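Side-chain contacts in Alpha/beta fold hydrolase (Pseudomonas aeruginosa, PDB 6I8W), which breaks down membrane phospholipids as a phospholipase A and probably also has monoacylglycerol lipase activity: residues His43-Asp48 and Ala123-Val128; Thr64-His69 and Glu117-Phe122; Tyr110-Gln115 and Ala143-Ala148. All coordinates share one frame; numbering follows the deposited sequence.

Interaction 1. Residues His43-Asp48 and Ala123-Val128. With CO2 (carbon dioxide), chain F.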
loop_
_atom_site.group_PDB
_atom_site.type_symbol
_atom_site.label_atom_id
_atom_site.label_comp_id
_atom_site.label_asym_id
_atom_site.label_seq_id
_atom_site.Cartn_x
_atom_site.Cartn_y
_atom_site.Cartn_z
ATOM N N HIS A 43 -15.873 2.812 2.758
ATOM C CA HIS A 43 -16.462 3.278 3.996
ATOM C C HIS A 43 -15.444 4.154 4.700
ATOM O O HIS A 43 -14.323 4.307 4.223
ATOM C CB HIS A 43 -16.843 2.092 4.890
ATOM C CG HIS A 43 -17.675 1.068 4.191
ATOM N ND1 HIS A 43 -19.047 1.160 4.099
ATOM C CD2 HIS A 43 -17.326 -0.052 3.513
ATOM C CE1 HIS A 43 -19.509 0.128 3.413
ATOM N NE2 HIS A 43 -18.485 -0.619 3.044
ATOM N N SER A 44 -15.834 4.724 5.834
ATOM C CA SER A 44 -14.879 5.420 6.674
ATOM C C SER A 44 -15.252 5.245 8.133
ATOM O O SER A 44 -16.405 4.971 8.468
ATOM C CB SER A 44 -14.804 6.903 6.314
ATOM O OG SER A 44 -15.952 7.586 6.756
ATOM N N VAL A 45 -14.248 5.353 8.998
ATOM C CA VAL A 45 -14.472 5.262 10.429
ATOM C C VAL A 45 -13.472 6.176 11.130
ATOM O O VAL A 45 -12.325 6.316 10.693
ATOM C CB VAL A 45 -14.351 3.790 10.931
ATOM C CG1 VAL A 45 -12.979 3.226 10.642
ATOM C CG2 VAL A 45 -14.686 3.696 12.429
ATOM N N GLN A 46 -13.916 6.811 12.204
ATOM C CA GLN A 46 -13.055 7.662 13.014
ATOM C C GLN A 46 -12.296 6.834 14.040
ATOM O O GLN A 46 -12.900 6.128 14.854
ATOM C CB GLN A 46 -13.881 8.741 13.733
ATOM C CG GLN A 46 -14.611 9.688 12.781
ATOM C CD GLN A 46 -15.662 10.528 13.492
ATOM O OE1 GLN A 46 -16.036 10.243 14.628
ATOM N NE2 GLN A 46 -16.141 11.570 12.823
ATOM N N VAL A 47 -10.974 6.959 14.016
ATOM C CA VAL A 47 -10.090 6.238 14.925
ATOM C C VAL A 47 -9.152 7.255 15.558
ATOM O O VAL A 47 -8.387 7.902 14.836
ATOM C CB VAL A 47 -9.279 5.142 14.180
ATOM C CG1 VAL A 47 -8.418 4.390 15.162
ATOM C CG2 VAL A 47 -10.219 4.209 13.409
ATOM N N ASP A 48 -9.242 7.407 16.884
ATOM C CA ASP A 48 -8.551 8.473 17.615
ATOM C C ASP A 48 -8.790 9.815 16.919
ATOM O O ASP A 48 -7.867 10.628 16.745
ATOM C CB ASP A 48 -7.050 8.211 17.785
ATOM C CG ASP A 48 -6.753 7.052 18.729
ATOM O OD1 ASP A 48 -7.420 6.930 19.779
ATOM O OD2 ASP A 48 -5.811 6.288 18.450
ATOM N N ALA A 123 -8.715 -1.946 13.478
ATOM C CA ALA A 123 -9.319 -3.273 13.457
ATOM C C ALA A 123 -10.391 -3.375 14.550
ATOM O O ALA A 123 -11.497 -3.854 14.293
ATOM C CB ALA A 123 -8.250 -4.366 13.625
ATOM N N ALA A 124 -10.088 -2.885 15.752
ATOM C CA ALA A 124 -11.077 -2.880 16.824
ATOM C C ALA A 124 -12.287 -2.023 16.451
ATOM O O ALA A 124 -13.430 -2.372 16.761
ATOM C CB ALA A 124 -10.451 -2.383 18.151
ATOM N N ALA A 125 -12.035 -0.904 15.778
ATOM C CA ALA A 125 -13.101 0.018 15.431
ATOM C C ALA A 125 -14.094 -0.593 14.436
ATOM O O ALA A 125 -15.276 -0.245 14.454
ATOM C CB ALA A 125 -12.516 1.311 14.856
ATOM N N ILE A 126 -13.637 -1.495 13.576
ATOM C CA ILE A 126 -14.583 -2.147 12.655
ATOM C C ILE A 126 -14.984 -3.539 13.145
ATOM O O ILE A 126 -15.630 -4.306 12.430
ATOM C CB ILE A 126 -14.023 -2.250 11.213
ATOM C CG1 ILE A 126 -12.730 -3.066 11.172
ATOM C CG2 ILE A 126 -13.800 -0.860 10.634
ATOM C CD1 ILE A 126 -12.337 -3.509 9.749
ATOM N N GLY A 127 -14.611 -3.852 14.380
ATOM C CA GLY A 127 -15.113 -5.038 15.048
ATOM C C GLY A 127 -14.415 -6.320 14.654
ATOM O O GLY A 127 -15.010 -7.390 14.704
ATOM N N VAL A 128 -13.151 -6.218 14.263
ATOM C CA VAL A 128 -12.379 -7.394 13.901
ATOM C C VAL A 128 -11.369 -7.692 15.005
ATOM O O VAL A 128 -10.582 -6.827 15.365
ATOM C CB VAL A 128 -11.650 -7.202 12.555
ATOM C CG1 VAL A 128 -10.736 -8.384 12.278
ATOM C CG2 VAL A 128 -12.669 -7.015 11.422
HETATM C C CO2 F . -18.777 5.498 5.766
HETATM O O1 CO2 F . -18.954 4.438 6.131
HETATM O O2 CO2 F . -18.598 6.557 5.399
#
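Val45 and Val47, two residues apart on edge strand 41-47 and both pointing at the helix end, rest on the CB of Ala125 in the last turn of helix 112-125. The apolar evidence is three methyl pairs. Ala125 CB lies 4.0 Å from Val45 CG2 and 4.0 Å from Val47 CG2, so one methyl touches both valines. Val45 directs its other branch to Ile126, with CG1 4.2 Å from Ile126 CG2, and these two side chains meet at about a right angle. The valine spreads its methyls this way because chi1 of 60° places CG2 opposite the backbone N, on the Ala125 side. Tyr54 of strand 50-57 touches both Val45 and Ile126.

Backbone hydrogen bonds shape the helix side. Val128 N reaches Ala123 O at 2.9 Å and Gly127 N reaches Ala124 O at 3.0 Å, a Schellman motif whose C-prime residue, Gly127, has phi of 80°.

The bound gas and the polar groups lie apart from the methyls. A carbon dioxide sits by the strand, its O1 3.4 Å from His43 CB and at the edge of the imidazole; a bond from Ser44 OG is doubtful, because the serine has two conformers and Glu51 OE2 may take the same proton. With no hydrogen bond between the two segments, the contact relies on dispersion and burial of methyl groups, and is only partly shielded from solvent.

Interaction 2. Residues Thr64-His69 and Glu117-Phe122; sequences TLLLIH and ERVANF
Leu66 and Val119 form the tight centre of this contact, with Leu66 CD2 3.6 Å from Val119 CG1, the shortest approach between the segments. The two methyls of Leu66 divide the work: CD2 lies against Val119, while CD1 stands 3.9 Å from Phe122 CE2, at the edge of the ring and near its plane. Val119 CG1 is shared in turn. Set anti to the backbone N (chi1 175°), it points at the strand and also receives Ile68 CD1 at 4.0 Å, the two side chains meeting tip to tip. All four residues are buried, and neighbours close round them: Val92 touches both Leu66 and Phe122, Tyr54 meets the Phe122 ring edge-to-face, and Ile142 and Tyr146 of helix 138-149 lie on Val119.

The polar residues of the helix segment contrast with this. Glu117, Arg118 and Asn121 are partly exposed and do not touch strand 64-68; their polar ends are engaged by other groups, Glu117 by a salt bridge to Arg149 and Arg118 by the carbonyl of Ser109. The helix is thus amphipathic, with residues 119 and 122, three positions apart, on its strand-facing side.

The segment axes approach to 11.4 Å and their directions differ by 148°, so the helix runs roughly antiparallel to the strand. That orientation suits its place in a beta-alpha-beta crossover: helix 112-125 follows strand 90-94, passes over strand 64-68 and leads to strand 131-136, the layering of helix on central sheet that characterises the alpha/beta hydrolase fold.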
loop_
_atom_site.group_PDB
_atom_site.type_symbol
_atom_site.label_atom_id
_atom_site.label_comp_id
_atom_site.label_asym_id
_atom_site.label_seq_id
_atom_site.Cartn_x
_atom_site.Cartn_y
_atom_site.Cartn_z
ATOM N N THR A 64 -11.054 -12.495 8.160
ATOM C CA THR A 64 -10.686 -11.170 7.674
ATOM C C THR A 64 -9.247 -11.132 7.205
ATOM O O THR A 64 -8.342 -11.638 7.889
ATOM C CB THR A 64 -10.885 -10.091 8.767
ATOM O OG1 THR A 64 -12.279 -9.969 9.063
ATOM C CG2 THR A 64 -10.362 -8.722 8.292
ATOM N N LEU A 65 -9.051 -10.579 6.011
ATOM C CA LEU A 65 -7.733 -10.215 5.512
ATOM C C LEU A 65 -7.625 -8.702 5.530
ATOM O O LEU A 65 -8.408 -8.026 4.870
ATOM C CB LEU A 65 -7.489 -10.704 4.074
ATOM C CG LEU A 65 -7.808 -12.148 3.684
ATOM C CD1 LEU A 65 -7.534 -12.347 2.186
ATOM C CD2 LEU A 65 -6.961 -13.098 4.501
ATOM N N LEU A 66 -6.648 -8.175 6.250
ATOM C CA LEU A 66 -6.450 -6.728 6.293
ATOM C C LEU A 66 -5.193 -6.368 5.509
ATOM O O LEU A 66 -4.086 -6.820 5.835
ATOM C CB LEU A 66 -6.343 -6.242 7.750
ATOM C CG LEU A 66 -6.005 -4.765 7.950
ATOM C CD1 LEU A 66 -7.041 -3.878 7.275
ATOM C CD2 LEU A 66 -5.940 -4.454 9.451
ATOM N N LEU A 67 -5.366 -5.536 4.488
ATOM C CA LEU A 67 -4.303 -5.231 3.535
ATOM C C LEU A 67 -3.792 -3.817 3.745
ATOM O O LEU A 67 -4.584 -2.868 3.797
ATOM C CB LEU A 67 -4.812 -5.401 2.088
ATOM C CG LEU A 67 -5.591 -6.683 1.765
ATOM C CD1 LEU A 67 -6.052 -6.690 0.295
ATOM C CD2 LEU A 67 -4.739 -7.918 2.050
ATOM N N ILE A 68 -2.473 -3.663 3.833
ATOM C CA ILE A 68 -1.891 -2.362 4.182
ATOM C C ILE A 68 -0.911 -1.898 3.101
ATOM O O ILE A 68 0.138 -2.513 2.889
ATOM C CB ILE A 68 -1.154 -2.422 5.541
ATOM C CG1 ILE A 68 -2.031 -3.098 6.607
ATOM C CG2 ILE A 68 -0.705 -1.017 5.984
ATOM C CD1 ILE A 68 -1.307 -3.298 7.945
ATOM N N HIS A 69 -1.251 -0.798 2.437
ATOM C CA HIS A 69 -0.444 -0.267 1.342
ATOM C C HIS A 69 0.888 0.346 1.827
ATOM O O HIS A 69 1.109 0.541 3.033
ATOM C CB HIS A 69 -1.256 0.795 0.602
ATOM C CG HIS A 69 -1.525 2.001 1.445
ATOM N ND1 HIS A 69 -0.563 2.965 1.678
ATOM C CD2 HIS A 69 -2.610 2.371 2.170
ATOM C CE1 HIS A 69 -1.054 3.894 2.482
ATOM N NE2 HIS A 69 -2.298 3.561 2.798
ATOM N N GLU A 117 0.003 0.972 15.713
ATOM C CA GLU A 117 -1.017 1.090 16.751
ATOM C C GLU A 117 -2.348 1.624 16.194
ATOM O O GLU A 117 -3.416 1.187 16.616
ATOM C CB GLU A 117 -0.527 1.982 17.892
ATOM C CG GLU A 117 0.613 1.355 18.654
ATOM C CD GLU A 117 0.381 -0.127 18.912
ATOM O OE1 GLU A 117 -0.637 -0.479 19.549
ATOM O OE2 GLU A 117 1.212 -0.943 18.456
ATOM N N ARG A 118 -2.286 2.556 15.249
ATOM C CA ARG A 118 -3.501 3.043 14.599
ATOM C C ARG A 118 -4.223 1.903 13.856
ATOM O O ARG A 118 -5.455 1.833 13.855
ATOM C CB ARG A 118 -3.176 4.194 13.626
ATOM C CG ARG A 118 -2.586 5.469 14.306
ATOM C CD ARG A 118 -2.540 6.659 13.330
ATOM N NE ARG A 118 -2.018 7.870 13.966
ATOM C CZ ARG A 118 -0.858 8.446 13.657
ATOM N NH1 ARG A 118 -0.089 7.917 12.711
ATOM N NH2 ARG A 118 -0.467 9.552 14.296
ATOM N N VAL A 119 -3.460 1.020 13.216
ATOM C CA VAL A 119 -4.062 -0.082 12.463
ATOM C C VAL A 119 -4.760 -1.051 13.421
ATOM O O VAL A 119 -5.865 -1.523 13.147
ATOM C CB VAL A 119 -3.027 -0.848 11.619
ATOM C CG1 VAL A 119 -3.678 -2.060 10.965
ATOM C CG2 VAL A 119 -2.419 0.052 10.553
ATOM N N ALA A 120 -4.127 -1.329 14.556
ATOM C CA ALA A 120 -4.751 -2.174 15.571
ATOM C C ALA A 120 -6.024 -1.525 16.123
ATOM O O ALA A 120 -7.038 -2.194 16.304
ATOM C CB ALA A 120 -3.782 -2.463 16.692
ATOM N N ASN A 121 -5.969 -0.224 16.392
ATOM C CA ASN A 121 -7.154 0.505 16.836
ATOM C C ASN A 121 -8.251 0.504 15.756
ATOM O O ASN A 121 -9.445 0.459 16.068
ATOM C CB ASN A 121 -6.797 1.956 17.199
ATOM C CG ASN A 121 -5.920 2.059 18.440
ATOM O OD1 ASN A 121 -5.852 1.135 19.241
ATOM N ND2 ASN A 121 -5.239 3.194 18.592
ATOM N N PHE A 122 -7.838 0.576 14.497
ATOM C CA PHE A 122 -8.771 0.498 13.369
ATOM C C PHE A 122 -9.471 -0.871 13.304
ATOM O O PHE A 122 -10.676 -0.949 13.089
ATOM C CB PHE A 122 -8.043 0.785 12.046
ATOM C CG PHE A 122 -8.834 0.400 10.797
ATOM C CD1 PHE A 122 -9.802 1.249 10.267
ATOM C CD2 PHE A 122 -8.580 -0.796 10.142
ATOM C CE1 PHE A 122 -10.512 0.894 9.102
ATOM C CE2 PHE A 122 -9.290 -1.158 8.986
ATOM C CZ PHE A 122 -10.250 -0.318 8.473
#

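Interaction 3. Residues Tyr110-Gln115 and Ala143-Ala148; sequences YDVGTQ and AALYAA
Val112, with chi1 at -69°, sets CG2 between its backbone N and carbonyl carbon, and Leu145, with chi1 at -71° and an extended second torsion, pushes CD1 out to meet it. Val112 CG2 and Leu145 CD1 are 3.7 Å apart, and the side chains cross at about a right angle. The contact joins two helices of the alpha/beta hydrolase fold, at the first turn of one of them: Val112 opens helix 112-125 directly after the N-cap residue Asp111, while Leu145 belongs to helix 138-149, which follows the probable nucleophile elbow.

Leu145 CD1 also lies over the first turn of backbone, 4.0 Å from Gly113 N and 4.0 Å from Val112 O. The main chains come close here, with Gly113 CA 6.9 Å from Leu145 CA. All three touching residues are buried. Leu239 from a loop and Ala116 from the next turn of helix 112-125 also touch Leu145, whereas Val112 packs further on Met138, His141 and Ile142.

The polar groups of the first turn split in two. Gly113 O accepts a hydrogen bond from Arg149 NH1, at the end of helix 138-149. The cap formed by Asp111 stands away from Leu145: Thr114 N donates to Asp111 OD2 over 2.8 Å at an N-H...O angle of 164°, coming from above the carboxylate plane.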
loop_
_atom_site.group_PDB
_atom_site.type_symbol
_atom_site.label_atom_id
_atom_site.label_comp_id
_atom_site.label_asym_id
_atom_site.label_seq_id
_atom_site.Cartn_x
_atom_site.Cartn_y
_atom_site.Cartn_z
ATOM N N TYR A 110 4.142 9.892 11.945
ATOM C CA TYR A 110 3.805 8.925 10.928
ATOM C C TYR A 110 4.834 7.808 10.854
ATOM O O TYR A 110 4.921 7.115 9.846
ATOM C CB TYR A 110 3.658 9.609 9.568
ATOM C CG TYR A 110 2.480 10.548 9.500
ATOM C CD1 TYR A 110 1.199 10.061 9.279
ATOM C CD2 TYR A 110 2.645 11.916 9.665
ATOM C CE1 TYR A 110 0.116 10.912 9.226
ATOM C CE2 TYR A 110 1.567 12.777 9.602
ATOM C CZ TYR A 110 0.304 12.258 9.381
ATOM O OH TYR A 110 -0.780 13.093 9.318
ATOM N N ASP A 111 5.609 7.646 11.923
ATOM C CA ASP A 111 6.519 6.511 12.035
ATOM C C ASP A 111 5.732 5.201 12.044
ATOM O O ASP A 111 4.555 5.181 12.408
ATOM C CB ASP A 111 7.362 6.618 13.307
ATOM C CG ASP A 111 6.537 6.433 14.556
ATOM O OD1 ASP A 111 5.944 7.424 15.034
ATOM O OD2 ASP A 111 6.445 5.285 15.037
ATOM N N VAL A 112 6.380 4.102 11.677
ATOM C CA VAL A 112 5.659 2.841 11.481
ATOM C C VAL A 112 5.149 2.269 12.809
ATOM O O VAL A 112 4.188 1.500 12.836
ATOM C CB VAL A 112 6.538 1.799 10.768
ATOM C CG1 VAL A 112 6.790 2.222 9.331
ATOM C CG2 VAL A 112 7.859 1.592 11.521
ATOM N N GLY A 113 5.805 2.634 13.906
ATOM C CA GLY A 113 5.365 2.205 15.224
ATOM C C GLY A 113 4.025 2.809 15.622
ATOM O O GLY A 113 3.106 2.102 16.034
ATOM N N THR A 114 3.912 4.125 15.484
ATOM C CA THR A 114 2.651 4.822 15.704
ATOM C C THR A 114 1.577 4.317 14.714
ATOM O O THR A 114 0.431 4.073 15.084
ATOM C CB THR A 114 2.842 6.348 15.557
ATOM O OG1 THR A 114 3.894 6.776 16.425
ATOM C CG2 THR A 114 1.566 7.103 15.889
ATOM N N GLN A 115 1.959 4.136 13.457
ATOM C CA GLN A 115 1.000 3.656 12.459
ATOM C C GLN A 115 0.488 2.243 12.801
ATOM O O GLN A 115 -0.697 1.967 12.656
ATOM C CB GLN A 115 1.632 3.677 11.066
ATOM C CG GLN A 115 1.886 5.081 10.511
ATOM C CD GLN A 115 0.611 5.736 9.960
ATOM O OE1 GLN A 115 -0.429 5.764 10.616
ATOM N NE2 GLN A 115 0.691 6.234 8.741
ATOM N N ALA A 143 2.842 -3.844 9.307
ATOM C CA ALA A 143 2.184 -5.126 9.583
ATOM C C ALA A 143 3.047 -6.017 10.471
ATOM O O ALA A 143 2.546 -6.703 11.356
ATOM C CB ALA A 143 1.867 -5.858 8.292
ATOM N N ALA A 144 4.347 -6.034 10.210
ATOM C CA ALA A 144 5.238 -6.862 11.018
ATOM C C ALA A 144 5.212 -6.411 12.480
ATOM O O ALA A 144 5.194 -7.245 13.384
ATOM C CB ALA A 144 6.657 -6.825 10.471
ATOM N N LEU A 145 5.178 -5.100 12.719
ATOM C CA LEU A 145 5.161 -4.602 14.101
ATOM C C LEU A 145 3.842 -4.927 14.802
ATOM O O LEU A 145 3.826 -5.255 15.984
ATOM C CB LEU A 145 5.422 -3.095 14.153
ATOM C CG LEU A 145 6.852 -2.687 13.810
ATOM C CD1 LEU A 145 6.964 -1.164 13.772
ATOM C CD2 LEU A 145 7.854 -3.300 14.795
ATOM N N TYR A 146 2.739 -4.823 14.071
ATOM C CA TYR A 146 1.436 -5.226 14.589
ATOM C C TYR A 146 1.504 -6.690 15.049
ATOM O O TYR A 146 1.116 -7.016 16.177
ATOM C CB TYR A 146 0.369 -5.016 13.497
ATOM C CG TYR A 146 -1.098 -5.203 13.870
ATOM C CD1 TYR A 146 -1.491 -5.817 15.050
ATOM C CD2 TYR A 146 -2.095 -4.783 12.999
ATOM C CE1 TYR A 146 -2.841 -5.991 15.357
ATOM C CE2 TYR A 146 -3.435 -4.946 13.298
ATOM C CZ TYR A 146 -3.804 -5.557 14.471
ATOM O OH TYR A 146 -5.146 -5.715 14.751
ATOM N N ALA A 147 2.009 -7.563 14.178
ATOM C CA ALA A 147 2.114 -8.991 14.486
ATOM C C ALA A 147 3.025 -9.267 15.682
ATOM O O ALA A 147 2.784 -10.205 16.445
ATOM C CB ALA A 147 2.606 -9.775 13.256
ATOM N N ALA A 148 4.076 -8.464 15.842
ATOM C CA ALA A 148 5.018 -8.669 16.942
ATOM C C ALA A 148 4.429 -8.161 18.247
ATOM O O ALA A 148 4.704 -8.698 19.316
ATOM C CB ALA A 148 6.346 -7.979 16.653
#

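From the N terminus, residues 43-48 open the first loop and 64-69 the second, followed by 110-115. Helix 112-125 then closes two of them: 117-122 returns to strand 64-68 in interaction 2, and 123-128 returns to edge strand 41-47 in interaction 1, so interaction 2 is nested inside interaction 1. Interaction 3 closes last, at 143-148, and crosses both. All three use helix 112-125, from its first turn to its end, tying it to the sheet edge, the inner sheet and helix 138-149. Val45 CG1 lies 3.7 Å from Phe122 CE1, joining interactions 1 and 2; Ala123 CB lies 3.6 Å from Tyr146 OH, joining 1 and 3.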